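Local coordinates for protein Alpha/beta hydrolase (Novosphingobium aromaticivorans, PDB 3BWX) that probably acts as a hydrolase of the alpha/beta hydrolase family and binds calcium, at residues Pro30-Leu38 and Ile96-Gly107; Thr227-Gly235 and Ser274-Arg284. The protein carries 1 engineered substitution. All coordinates share one frame; numbering follows the deposited sequence. Where two conformers were deposited one is given.

Contact 1: residues Pro30-Leu38 and Ile96-Gly107. With EDO (1,2-ethanediol), chain Q; EDO (1,2-ethanediol), chain M; EDO (1,2-ethanediol), chain L.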
loop_
_atom_site.group_PDB
_atom_site.type_symbol
_atom_site.label_atom_id
_atom_site.label_comp_id
_atom_site.label_asym_id
_atom_site.label_seq_id
_atom_site.Cartn_x
_atom_site.Cartn_y
_atom_site.Cartn_z
ATOM N N PRO A 30 -7.674 18.057 4.801
ATOM C CA PRO A 30 -6.401 17.386 5.058
ATOM C C PRO A 30 -5.916 16.663 3.808
ATOM O O PRO A 30 -6.737 16.306 2.950
ATOM C CB PRO A 30 -6.723 16.346 6.125
ATOM C CG PRO A 30 -8.215 16.141 6.044
ATOM C CD PRO A 30 -8.803 17.443 5.505
ATOM N N PRO A 31 -4.607 16.388 3.744
ATOM C CA PRO A 31 -4.131 15.622 2.593
ATOM C C PRO A 31 -4.399 14.135 2.721
ATOM O O PRO A 31 -4.638 13.624 3.825
ATOM C CB PRO A 31 -2.638 15.921 2.615
ATOM C CG PRO A 31 -2.322 16.058 4.054
ATOM C CD PRO A 31 -3.511 16.708 4.685
ATOM N N VAL A 32 -4.357 13.440 1.591
ATOM C CA VAL A 32 -4.553 11.997 1.538
ATOM C C VAL A 32 -3.188 11.313 1.355
ATOM O O VAL A 32 -2.508 11.556 0.369
ATOM C CB VAL A 32 -5.489 11.589 0.402
ATOM C CG1 VAL A 32 -5.665 10.073 0.391
ATOM C CG2 VAL A 32 -6.869 12.267 0.563
ATOM N N LEU A 33 -2.784 10.481 2.317
ATOM C CA LEU A 33 -1.502 9.774 2.257
ATOM C C LEU A 33 -1.743 8.318 1.857
ATOM O O LEU A 33 -2.520 7.614 2.525
ATOM C CB LEU A 33 -0.831 9.808 3.628
ATOM C CG LEU A 33 0.485 9.103 3.930
ATOM C CD1 LEU A 33 1.621 9.833 3.260
ATOM C CD2 LEU A 33 0.769 9.055 5.447
ATOM N N CYS A 34 -1.173 7.884 0.733
ATOM C CA CYS A 34 -1.402 6.557 0.174
ATOM C C CYS A 34 -0.178 5.708 0.421
ATOM O O CYS A 34 0.894 6.041 -0.083
ATOM C CB CYS A 34 -1.673 6.666 -1.307
ATOM S SG CYS A 34 -3.183 7.570 -1.739
ATOM N N LEU A 35 -0.339 4.634 1.171
ATOM C CA LEU A 35 0.739 3.813 1.610
ATOM C C LEU A 35 0.693 2.460 0.910
ATOM O O LEU A 35 -0.280 1.716 1.058
ATOM C CB LEU A 35 0.715 3.675 3.125
ATOM C CG LEU A 35 0.789 5.003 3.888
ATOM C CD1 LEU A 35 0.734 4.660 5.386
ATOM C CD2 LEU A 35 2.000 5.834 3.456
ATOM N N PRO A 36 1.727 2.141 0.115
ATOM C CA PRO A 36 1.704 0.903 -0.657
ATOM C C PRO A 36 2.009 -0.355 0.157
ATOM O O PRO A 36 2.455 -0.287 1.291
ATOM C CB PRO A 36 2.835 1.078 -1.689
ATOM C CG PRO A 36 3.338 2.436 -1.533
ATOM C CD PRO A 36 2.927 2.950 -0.193
ATOM N N GLY A 37 1.758 -1.483 -0.494
ATOM C CA GLY A 37 2.095 -2.779 0.012
ATOM C C GLY A 37 3.584 -3.075 -0.028
ATOM O O GLY A 37 4.403 -2.299 -0.521
ATOM N N LEU A 38 3.942 -4.241 0.497
ATOM C CA LEU A 38 5.326 -4.627 0.785
ATOM C C LEU A 38 6.263 -4.406 -0.368
ATOM O O LEU A 38 7.332 -3.891 -0.167
ATOM C CB LEU A 38 5.338 -6.109 1.251
ATOM C CG LEU A 38 6.671 -6.766 1.588
ATOM C CD1 LEU A 38 7.256 -6.207 2.855
ATOM C CD2 LEU A 38 6.454 -8.309 1.710
ATOM N N ILE A 96 2.740 18.118 8.308
ATOM C CA ILE A 96 1.392 17.548 8.227
ATOM C C ILE A 96 0.957 17.077 9.618
ATOM O O ILE A 96 1.574 16.131 10.165
ATOM C CB ILE A 96 1.340 16.349 7.250
ATOM C CG1 ILE A 96 1.699 16.799 5.827
ATOM C CG2 ILE A 96 -0.042 15.650 7.279
ATOM C CD1 ILE A 96 2.134 15.678 4.865
ATOM N N GLU A 97 -0.122 17.653 10.156
ATOM C CA GLU A 97 -0.562 17.256 11.491
ATOM C C GLU A 97 -1.766 16.282 11.429
ATOM O O GLU A 97 -1.978 15.459 12.332
ATOM C CB GLU A 97 -0.876 18.513 12.331
ATOM C CG GLU A 97 0.348 19.278 12.894
ATOM C CD GLU A 97 -0.051 20.554 13.648
ATOM N N ARG A 98 -2.586 16.427 10.422
ATOM C CA ARG A 98 -3.823 15.641 10.290
ATOM C C ARG A 98 -3.925 15.210 8.849
ATOM O O ARG A 98 -3.617 15.991 7.956
ATOM C CB ARG A 98 -4.972 16.526 10.624
ATOM C CG ARG A 98 -6.252 15.851 10.791
ATOM C CD ARG A 98 -7.249 16.828 11.382
ATOM N NE ARG A 98 -8.479 16.147 11.700
ATOM C CZ ARG A 98 -9.631 16.242 11.038
ATOM N NH1 ARG A 98 -9.781 17.016 9.956
ATOM N NH2 ARG A 98 -10.655 15.521 11.480
ATOM N N PHE A 99 -4.350 13.978 8.608
ATOM C CA PHE A 99 -4.342 13.411 7.256
ATOM C C PHE A 99 -5.293 12.258 7.144
ATOM O O PHE A 99 -5.674 11.639 8.141
ATOM C CB PHE A 99 -2.922 12.953 6.821
ATOM C CG PHE A 99 -2.259 11.960 7.780
ATOM C CD1 PHE A 99 -1.695 12.393 8.948
ATOM C CD2 PHE A 99 -2.239 10.598 7.516
ATOM C CE1 PHE A 99 -1.071 11.481 9.836
ATOM C CE2 PHE A 99 -1.630 9.704 8.397
ATOM C CZ PHE A 99 -1.065 10.155 9.557
ATOM N N VAL A 100 -5.701 11.987 5.907
ATOM C CA VAL A 100 -6.407 10.744 5.571
ATOM C C VAL A 100 -5.347 9.739 5.179
ATOM O O VAL A 100 -4.340 10.098 4.529
ATOM C CB VAL A 100 -7.415 10.981 4.421
ATOM C CG1 VAL A 100 -8.004 9.663 3.923
ATOM C CG2 VAL A 100 -8.489 12.035 4.849
ATOM N N ALA A 101 -5.515 8.507 5.640
ATOM C CA ALA A 101 -4.569 7.443 5.339
ATOM C C ALA A 101 -5.276 6.366 4.535
ATOM O O ALA A 101 -6.334 5.851 4.967
ATOM C CB ALA A 101 -3.986 6.861 6.652
ATOM N N ILE A 102 -4.728 5.981 3.379
ATOM C CA ILE A 102 -5.212 4.846 2.565
ATOM C C ILE A 102 -4.065 3.846 2.513
ATOM O O ILE A 102 -3.084 4.148 1.889
ATOM C CB ILE A 102 -5.634 5.272 1.131
ATOM C CG1 ILE A 102 -6.747 6.316 1.183
ATOM C CG2 ILE A 102 -5.986 4.003 0.346
ATOM C CD1 ILE A 102 -7.287 6.764 -0.194
ATOM N N GLY A 103 -4.182 2.675 3.153
ATOM C CA GLY A 103 -3.071 1.738 3.292
ATOM C C GLY A 103 -3.416 0.349 2.785
ATOM O O GLY A 103 -4.433 -0.250 3.210
ATOM N N THR A 104 -2.608 -0.130 1.830
ATOM C CA THR A 104 -2.762 -1.432 1.273
ATOM C C THR A 104 -1.820 -2.412 1.909
ATOM O O THR A 104 -0.626 -2.201 1.883
ATOM C CB THR A 104 -2.582 -1.399 -0.224
ATOM O OG1 THR A 104 -3.662 -0.639 -0.786
ATOM C CG2 THR A 104 -2.642 -2.843 -0.789
ATOM N N SER A 105 -2.368 -3.489 2.478
ATOM C CA SER A 105 -1.517 -4.551 3.015
ATOM C C SER A 105 -0.558 -4.000 4.094
ATOM O O SER A 105 -1.011 -3.434 5.086
ATOM C CB SER A 105 -0.775 -5.237 1.855
ATOM O OG SER A 105 -1.701 -5.547 0.833
ATOM N N LEU A 106 0.757 -4.146 3.914
ATOM C CA LEU A 106 1.720 -3.561 4.874
ATOM C C LEU A 106 1.451 -2.068 5.094
ATOM O O LEU A 106 1.559 -1.543 6.198
ATOM C CB LEU A 106 3.174 -3.760 4.460
ATOM C CG LEU A 106 4.239 -3.199 5.422
ATOM C CD1 LEU A 106 4.012 -3.620 6.892
ATOM C CD2 LEU A 106 5.617 -3.648 4.882
ATOM N N GLY A 107 1.040 -1.390 4.048
ATOM C CA GLY A 107 0.603 -0.010 4.205
ATOM C C GLY A 107 -0.552 0.197 5.159
ATOM O O GLY A 107 -0.616 1.203 5.819
HETATM C C1 EDO Q . 6.748 -1.122 2.069
HETATM O O1 EDO Q . 6.325 -0.673 0.763
HETATM C C2 EDO Q . 5.628 -0.784 3.063
HETATM O O2 EDO Q . 4.459 -1.571 2.793
HETATM C C1 EDO M . 0.670 14.048 12.308
HETATM O O1 EDO M . 2.078 14.333 12.171
HETATM C C2 EDO M . 0.323 14.099 13.799
HETATM O O2 EDO M . -0.188 15.378 14.199
HETATM C C1 EDO L . -4.243 16.685 15.001
HETATM O O1 EDO L . -2.844 16.361 14.981
HETATM C C2 EDO L . -4.918 16.022 16.203
HETATM O O2 EDO L . -4.040 15.917 17.339
HETATM O O HOH W 1 2.213 -6.119 2.072
#
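Val32 sets CG1 against Ile102 CD1 at 3.7 Å, while its CG2 lies 4.1 Å from CB of Val100, whose side chain points the same way. The torsion explains the split: with CG1 opposite the backbone N (chi1 -180°), that methyl leans forward along the strand to Ile102 and CG2 stays beside Val100. On the opposite sheet face, Leu33 CD2 meets CE2 of Phe99 at 3.9 Å; with CG of Phe99 between its backbone N and carbonyl carbon (chi1 55°), the ring comes obliquely to that methyl, and both side chains also touch helix 80-94. Five backbone hydrogen bonds join the parallel strands; the shortest, Leu33 N to Val100 O at 2.7 Å, is almost straight (177°). At the end of its strand, Leu35 rests CB 3.8 Å from Gly107 CA, at the start of the helix, where a side chain on Gly107 would strike Leu35 O. CD1 of Leu38 touches CD2 of Leu106 at 3.7 Å. Cutting Leu106 back to an alanine is likely to open a gap beside Leu38 CD1. One water accepts from both Leu38 N (3.0 Å) and Leu106 N (3.1 Å). With Ser105 at positive phi in a Gly-x-Ser-x-Gly turn, this chemistry is consistent with a nucleophile elbow beside an oxyanion hole, two backbone N-H groups converging on one oxygen.

Contact 2: residues Thr227-Gly235 and Ser274-Arg284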
loop_
_atom_site.group_PDB
_atom_site.type_symbol
_atom_site.label_atom_id
_atom_site.label_comp_id
_atom_site.label_asym_id
_atom_site.label_seq_id
_atom_site.Cartn_x
_atom_site.Cartn_y
_atom_site.Cartn_z
ATOM N N THR A 227 -11.572 4.006 16.088
ATOM C CA THR A 227 -12.194 5.181 16.697
ATOM C C THR A 227 -12.363 6.398 15.761
ATOM O O THR A 227 -13.020 7.391 16.138
ATOM C CB THR A 227 -11.450 5.656 17.997
ATOM O OG1 THR A 227 -10.180 6.227 17.646
ATOM C CG2 THR A 227 -11.260 4.505 18.999
ATOM N N ARG A 228 -11.754 6.341 14.566
ATOM C CA ARG A 228 -11.802 7.391 13.577
ATOM C C ARG A 228 -12.626 6.820 12.420
ATOM O O ARG A 228 -12.732 5.588 12.322
ATOM C CB ARG A 228 -10.385 7.736 13.124
ATOM C CG ARG A 228 -9.410 7.985 14.318
ATOM C CD ARG A 228 -9.832 9.167 15.197
ATOM N NE ARG A 228 -9.967 10.297 14.314
ATOM C CZ ARG A 228 -11.029 11.070 14.182
ATOM N NH1 ARG A 228 -12.072 10.953 14.997
ATOM N NH2 ARG A 228 -11.036 11.991 13.236
ATOM N N PRO A 229 -13.173 7.686 11.541
ATOM C CA PRO A 229 -13.927 7.175 10.367
ATOM C C PRO A 229 -13.105 6.209 9.542
ATOM O O PRO A 229 -11.950 6.519 9.167
ATOM C CB PRO A 229 -14.262 8.435 9.582
ATOM C CG PRO A 229 -14.222 9.542 10.620
ATOM C CD PRO A 229 -13.189 9.152 11.625
ATOM N N LEU A 230 -13.669 5.041 9.260
ATOM C CA LEU A 230 -12.916 3.938 8.690
ATOM C C LEU A 230 -13.733 3.168 7.692
ATOM O O LEU A 230 -14.868 2.764 7.953
ATOM C CB LEU A 230 -12.408 2.991 9.802
ATOM C CG LEU A 230 -11.493 1.840 9.363
ATOM C CD1 LEU A 230 -10.166 2.218 8.670
ATOM C CD2 LEU A 230 -11.209 0.951 10.623
ATOM N N LEU A 231 -13.067 2.911 6.577
ATOM C CA LEU A 231 -13.467 1.949 5.567
ATOM C C LEU A 231 -12.462 0.818 5.514
ATOM O O LEU A 231 -11.241 1.066 5.483
ATOM C CB LEU A 231 -13.488 2.621 4.192
ATOM C CG LEU A 231 -13.604 1.718 2.922
ATOM C CD1 LEU A 231 -14.948 0.966 2.867
ATOM C CD2 LEU A 231 -13.378 2.556 1.620
ATOM N N VAL A 232 -13.002 -0.400 5.460
ATOM C CA VAL A 232 -12.236 -1.611 5.227
ATOM C C VAL A 232 -12.669 -2.203 3.887
ATOM O O VAL A 232 -13.855 -2.505 3.710
ATOM C CB VAL A 232 -12.409 -2.633 6.343
ATOM C CG1 VAL A 232 -11.522 -3.858 6.067
ATOM C CG2 VAL A 232 -12.059 -2.053 7.676
ATOM N N LEU A 233 -11.766 -2.341 2.944
ATOM C CA LEU A 233 -11.996 -3.041 1.696
ATOM C C LEU A 233 -11.434 -4.454 1.818
ATOM O O LEU A 233 -10.349 -4.695 2.341
ATOM C CB LEU A 233 -11.330 -2.285 0.499
ATOM C CG LEU A 233 -11.894 -0.885 0.172
ATOM C CD1 LEU A 233 -10.968 -0.054 -0.703
ATOM C CD2 LEU A 233 -13.290 -0.986 -0.456
ATOM N N ARG A 234 -12.135 -5.429 1.288
ATOM C CA ARG A 234 -11.688 -6.810 1.308
ATOM C C ARG A 234 -11.938 -7.424 -0.070
ATOM O O ARG A 234 -13.051 -7.298 -0.609
ATOM C CB ARG A 234 -12.465 -7.633 2.369
ATOM C CG ARG A 234 -11.996 -9.049 2.415
ATOM C CD ARG A 234 -12.754 -9.930 3.359
ATOM N NE ARG A 234 -12.173 -11.245 3.141
ATOM C CZ ARG A 234 -12.665 -12.233 2.394
ATOM N NH1 ARG A 234 -13.906 -12.196 1.893
ATOM N NH2 ARG A 234 -11.944 -13.315 2.198
ATOM N N GLY A 235 -10.950 -8.141 -0.608
ATOM C CA GLY A 235 -11.201 -8.996 -1.740
ATOM C C GLY A 235 -11.978 -10.238 -1.324
ATOM O O GLY A 235 -11.557 -10.901 -0.381
ATOM N N SER A 274 -14.760 0.190 -5.338
ATOM C CA SER A 274 -13.720 0.698 -4.463
ATOM C C SER A 274 -13.696 2.204 -4.521
ATOM O O SER A 274 -13.548 2.880 -3.500
ATOM C CB SER A 274 -12.338 0.181 -4.896
ATOM O OG SER A 274 -12.241 -1.244 -4.773
ATOM N N ILE A 275 -13.758 2.756 -5.717
ATOM C CA ILE A 275 -13.715 4.225 -5.920
ATOM C C ILE A 275 -14.888 4.847 -5.145
ATOM O O ILE A 275 -14.722 5.831 -4.401
ATOM C CB ILE A 275 -13.745 4.600 -7.415
ATOM C CG1 ILE A 275 -12.490 4.066 -8.114
ATOM C CG2 ILE A 275 -13.947 6.117 -7.623
ATOM C CD1 ILE A 275 -12.667 3.967 -9.620
ATOM N N ALA A 276 -16.072 4.316 -5.377
ATOM C CA ALA A 276 -17.285 4.821 -4.720
ATOM C C ALA A 276 -17.164 4.707 -3.198
ATOM O O ALA A 276 -17.538 5.604 -2.474
ATOM C CB ALA A 276 -18.530 4.079 -5.202
ATOM N N ALA A 277 -16.600 3.590 -2.709
ATOM C CA ALA A 277 -16.403 3.387 -1.259
ATOM C C ALA A 277 -15.484 4.458 -0.653
ATOM O O ALA A 277 -15.773 5.003 0.395
ATOM C CB ALA A 277 -15.889 1.968 -0.945
ATOM N N ILE A 278 -14.366 4.691 -1.314
ATOM C CA ILE A 278 -13.423 5.705 -0.909
ATOM C C ILE A 278 -14.095 7.099 -0.894
ATOM O O ILE A 278 -13.929 7.895 0.039
ATOM C CB ILE A 278 -12.154 5.634 -1.767
ATOM C CG1 ILE A 278 -11.370 4.407 -1.411
ATOM C CG2 ILE A 278 -11.250 6.863 -1.557
ATOM C CD1 ILE A 278 -10.296 4.060 -2.457
ATOM N N GLY A 279 -14.945 7.374 -1.891
ATOM C CA GLY A 279 -15.680 8.631 -1.920
ATOM C C GLY A 279 -16.580 8.780 -0.700
ATOM O O GLY A 279 -16.663 9.835 -0.098
ATOM N N ARG A 280 -17.274 7.720 -0.314
ATOM C CA ARG A 280 -18.125 7.758 0.882
ATOM C C ARG A 280 -17.321 8.011 2.140
ATOM O O ARG A 280 -17.758 8.761 3.024
ATOM C CB ARG A 280 -18.915 6.488 1.032
ATOM C CG ARG A 280 -19.949 6.253 -0.070
ATOM C CD ARG A 280 -20.937 5.108 0.314
ATOM N NE ARG A 280 -20.285 3.812 0.565
ATOM C CZ ARG A 280 -19.937 2.961 -0.394
ATOM N NH1 ARG A 280 -20.237 3.273 -1.637
ATOM N NH2 ARG A 280 -19.331 1.816 -0.122
ATOM N N LEU A 281 -16.138 7.418 2.197
ATOM C CA LEU A 281 -15.225 7.557 3.374
ATOM C C LEU A 281 -14.748 8.979 3.478
ATOM O O LEU A 281 -14.816 9.608 4.530
ATOM C CB LEU A 281 -14.109 6.517 3.309
ATOM C CG LEU A 281 -13.008 6.495 4.375
ATOM C CD1 LEU A 281 -11.898 7.579 4.221
ATOM C CD2 LEU A 281 -13.678 6.596 5.748
ATOM N N LEU A 282 -14.387 9.531 2.328
ATOM C CA LEU A 282 -13.843 10.894 2.274
ATOM C C LEU A 282 -14.890 11.938 2.682
ATOM O O LEU A 282 -14.530 13.021 3.186
ATOM C CB LEU A 282 -13.280 11.225 0.881
ATOM C CG LEU A 282 -11.980 10.480 0.568
ATOM C CD1 LEU A 282 -11.559 10.639 -0.929
ATOM C CD2 LEU A 282 -10.875 10.919 1.528
ATOM N N GLU A 283 -16.180 11.640 2.473
ATOM C CA GLU A 283 -17.263 12.548 2.931
ATOM C C GLU A 283 -17.340 12.646 4.432
ATOM O O GLU A 283 -17.940 13.585 4.940
ATOM C CB GLU A 283 -18.622 12.113 2.425
ATOM C CG GLU A 283 -18.744 12.159 0.957
ATOM C CD GLU A 283 -20.117 11.796 0.475
ATOM O OE1 GLU A 283 -20.664 10.745 0.908
ATOM O OE2 GLU A 283 -20.645 12.562 -0.359
ATOM N N ARG A 284 -16.730 11.722 5.163
ATOM C CA ARG A 284 -16.858 11.648 6.611
ATOM C C ARG A 284 -15.723 12.424 7.242
ATOM O O ARG A 284 -15.658 12.533 8.442
ATOM C CB ARG A 284 -16.859 10.182 7.065
ATOM C CG ARG A 284 -18.049 9.380 6.548
ATOM C CD ARG A 284 -17.821 7.883 6.649
ATOM N NE ARG A 284 -17.729 7.509 8.042
ATOM C CZ ARG A 284 -17.314 6.319 8.497
ATOM N NH1 ARG A 284 -16.970 5.316 7.680
ATOM N NH2 ARG A 284 -17.293 6.130 9.805
#
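Leu231 overlaps Ala277 on the helix, its CD2 lying 3.6 Å from the alanine CB and about as far from the carbonyl carbon of the same residue. Its CG stands opposite the backbone N (chi1 168°), which carries both methyls forward along the strand, toward the start of the antiparallel helix; CB stays behind and packs on CG of Leu281 at 3.9 Å. Leu281 runs the other way: its own CG, also turned from the backbone N, lays CD2 against the strand backbone, 3.8 Å from Leu231 N and equally near Pro229 O. Leu233 completes the row, with CD2 4.0 Å from Ala277 CB, so the small alanine receives two leucines at once. CG1 of Ile278 borders the Leu231 methyl more loosely.

At the other end the chemistry changes. The Arg284 guanidinium lies with one face over Pro229, whose CB stands 3.6 Å above the plane of that group and toward its rim. A bend at chi3 (65°) folds the arginine back over the proline, and Leu230 O, at the edge of the guanidinium and near its plane, accepts a weak hydrogen bond from NH1 at 3.3 Å. Arg284 NH2 has a firmer partner in Gly254 O, so the side chain reaches from the residues after the helix to Leu230 and to the loop before strand 255-260. Leu281 also touches Ala124 and Val126 of strand 122-128.

Helix segment 274-282 runs at 166° to strand 230-235, with a closest axis approach of 8.5 Å. The whole helix, 272-282, follows strand 255-260 and covers one face of the largely parallel sheet, as the last helix does in the alpha/beta hydrolase fold.

In the fold
Both contacts are buried and share the central sheet, but contact 1 builds it and contact 2 covers it. Contact 1, centred about 8 Å from the centre of the chain, joins two neighbouring strands through backbone hydrogen bonds and ends at the probable nucleophile elbow. Contact 2, centred about 15 Å from the same point, lays a helix on strand 230-235, chiefly by leucine and alanine packing, with an arginine that bonds Leu230 weakly near its partly exposed end. Strand 122-128 separates strands 99-104 and 230-235, yet the helix of contact 2 bridges the gap: Ile278 CG2 lies 4.2 Å from Ile102 CD1, and Leu282 CD2 lies 3.9 Å from Val100 CG1. One helix thus packs on side chains of both contacts.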